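Local coordinates for protein glycine cleavage system transcriptional repressor, putative (PDB 1U8S) that probably acts as a transcriptional repressor of the glycine cleavage system, built from two ACT domains that may sense a small regulatory ligand, at residues D163-C166 with T167-V171. Sequence-based numbering, arbitrary orientation.
Sequences DALC and TALDV
Thr167 grips the carbonyl oxygen of Asp163, one turn back in helix 155-168, with two donors. Its backbone N lies 2.8 Å from Asp163 O in the ordinary helical bond, while the hydroxyl OG1 approaches the same Asp163 O at 3.1 Å. With OG1 set beside its own backbone N and anti to the carbonyl carbon (chi1 -66°), the hydroxyl folds back along the helix; it arrives above the carbonyl plane, on the face opposite to that used by the N-H. Ala168 N bonds to Ala164 O (2.7 Å), and the methyl of Ala168 rests against the oxygens of Ala164 and Leu165. At Leu169 the last regular bond of the turn closes, from its N to Leu165 O at 2.8 Å. The leucine side chains also meet here, passing obliquely with Leu165 CD1 3.6 Å from Leu169 CD1, and this pair faces helix 107-116, where Leu165 touches Phe110 and Phe113 while Leu169 lies on Lys109. Asp170 then leaves helical geometry with a positive phi (53°), and the chain turns in a Schellman motif that ends the second helix of this ferredoxin-like βαββαβ ACT domain. Two bonds back into the last turn define it: Asp170 N reaches Thr167 O at 3.0 Å, and Val171 N reaches Cys166 O at 3.1 Å, the latter in the carbonyl plane. Val171 brings the chain into strand 172-179. Its CG2 sits 4.1 Å from SG of the buried Cys166, a loose apolar contact across the turn, and the valine side chain also touches Phe110 of helix 107-116 and Val98 and Ser100 of the neighbouring strand 92-100.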
ATOM      1  N   ASP B 163      18.385   7.784 -16.861  1.00 36.18           N
ATOM      2  CA  ASP B 163      19.019   7.195 -18.041  1.00 37.49           C
ATOM      3  C   ASP B 163      20.520   7.041 -17.815  1.00 37.11           C
ATOM      4  O   ASP B 163      21.118   6.038 -18.225  1.00 37.14           O
ATOM      5  CB  ASP B 163      18.781   8.055 -19.287  1.00 40.59           C
ATOM      6  CG  ASP B 163      17.346   7.985 -19.784  1.00 44.16           C
ATOM      7  OD1 ASP B 163      16.685   6.948 -19.541  1.00 43.74           O
ATOM      8  OD2 ASP B 163      16.888   8.957 -20.432  1.00 45.98           O
ATOM      9  N   ALA B 164      21.121   8.045 -17.176  1.00 35.42           N
ATOM     10  CA  ALA B 164      22.553   8.015 -16.862  1.00 35.23           C
ATOM     11  C   ALA B 164      22.846   6.827 -15.944  1.00 35.67           C
ATOM     12  O   ALA B 164      23.792   6.074 -16.179  1.00 38.14           O
ATOM     13  CB  ALA B 164      22.968   9.301 -16.176  1.00 31.53           C
ATOM     14  N   LEU B 165      22.036   6.661 -14.898  1.00 32.87           N
ATOM     15  CA  LEU B 165      22.233   5.557 -13.980  1.00 31.58           C
ATOM     16  C   LEU B 165      22.181   4.258 -14.787  1.00 32.87           C
ATOM     17  O   LEU B 165      23.097   3.423 -14.702  1.00 30.67           O
ATOM     18  CB  LEU B 165      21.148   5.567 -12.909  1.00 31.34           C
ATOM     19  CG  LEU B 165      21.237   4.485 -11.826  1.00 33.73           C
ATOM     20  CD1 LEU B 165      22.607   4.517 -11.157  1.00 32.24           C
ATOM     21  CD2 LEU B 165      20.128   4.713 -10.798  1.00 32.33           C
ATOM     22  N   CYS B 166      21.119   4.101 -15.581  1.00 31.51           N
ATOM     23  CA  CYS B 166      20.954   2.923 -16.426  1.00 30.21           C
ATOM     24  C   CYS B 166      22.164   2.725 -17.343  1.00 30.28           C
ATOM     25  O   CYS B 166      22.573   1.598 -17.587  1.00 31.25           O
ATOM     26  CB  CYS B 166      19.674   3.022 -17.266  1.00 32.85           C
ATOM     27  SG  CYS B 166      18.120   2.730 -16.343  1.00 35.62           S
ATOM     28  N   THR B 167      22.742   3.801 -17.860  1.00 28.65           N
ATOM     29  CA  THR B 167      23.921   3.634 -18.702  1.00 27.16           C
ATOM     30  C   THR B 167      25.064   3.151 -17.828  1.00 28.20           C
ATOM     31  O   THR B 167      25.767   2.202 -18.171  1.00 30.26           O
ATOM     32  CB  THR B 167      24.369   4.953 -19.379  1.00 26.78           C
ATOM     33  OG1 THR B 167      23.372   5.364 -20.307  1.00 27.76           O
ATOM     34  CG2 THR B 167      25.680   4.760 -20.125  1.00 18.78           C
ATOM     35  N   ALA B 168      25.243   3.823 -16.701  1.00 27.07           N
ATOM     36  CA  ALA B 168      26.290   3.477 -15.746  1.00 29.48           C
ATOM     37  C   ALA B 168      26.253   2.023 -15.283  1.00 29.31           C
ATOM     38  O   ALA B 168      27.298   1.388 -15.140  1.00 31.89           O
ATOM     39  CB  ALA B 168      26.196   4.390 -14.533  1.00 29.17           C
ATOM     40  N   LEU B 169      25.056   1.496 -15.048  1.00 30.60           N
ATOM     41  CA  LEU B 169      24.920   0.122 -14.574  1.00 32.03           C
ATOM     42  C   LEU B 169      24.675  -0.865 -15.712  1.00 33.26           C
ATOM     43  O   LEU B 169      24.451  -2.056 -15.472  1.00 32.43           O
ATOM     44  CB  LEU B 169      23.792   0.032 -13.542  1.00 32.82           C
ATOM     45  CG  LEU B 169      23.929   0.962 -12.332  1.00 33.16           C
ATOM     46  CD1 LEU B 169      22.650   0.970 -11.522  1.00 33.24           C
ATOM     47  CD2 LEU B 169      25.113   0.522 -11.491  1.00 32.07           C
ATOM     48  N   ASP B 170      24.721  -0.357 -16.944  1.00 33.60           N
ATOM     49  CA  ASP B 170      24.544  -1.171 -18.138  1.00 33.39           C
ATOM     50  C   ASP B 170      23.283  -2.030 -18.167  1.00 34.14           C
ATOM     51  O   ASP B 170      23.356  -3.231 -18.449  1.00 33.97           O
ATOM     52  CB  ASP B 170      25.763  -2.070 -18.321  1.00 34.62           C
ATOM     53  CG  ASP B 170      25.694  -2.890 -19.587  1.00 37.35           C
ATOM     54  OD1 ASP B 170      25.355  -2.315 -20.642  1.00 38.79           O
ATOM     55  OD2 ASP B 170      25.993  -4.102 -19.524  1.00 40.32           O
ATOM     56  N   VAL B 171      22.131  -1.429 -17.879  1.00 33.52           N
ATOM     57  CA  VAL B 171      20.864  -2.164 -17.895  1.00 33.62           C
ATOM     58  C   VAL B 171      19.837  -1.405 -18.725  1.00 36.58           C
ATOM     59  O   VAL B 171      20.016  -0.219 -19.020  1.00 37.36           O
ATOM     60  CB  VAL B 171      20.276  -2.341 -16.474  1.00 31.08           C
ATOM     61  CG1 VAL B 171      21.289  -2.978 -15.566  1.00 29.09           C
ATOM     62  CG2 VAL B 171      19.841  -0.987 -15.913  1.00 30.88           C
TER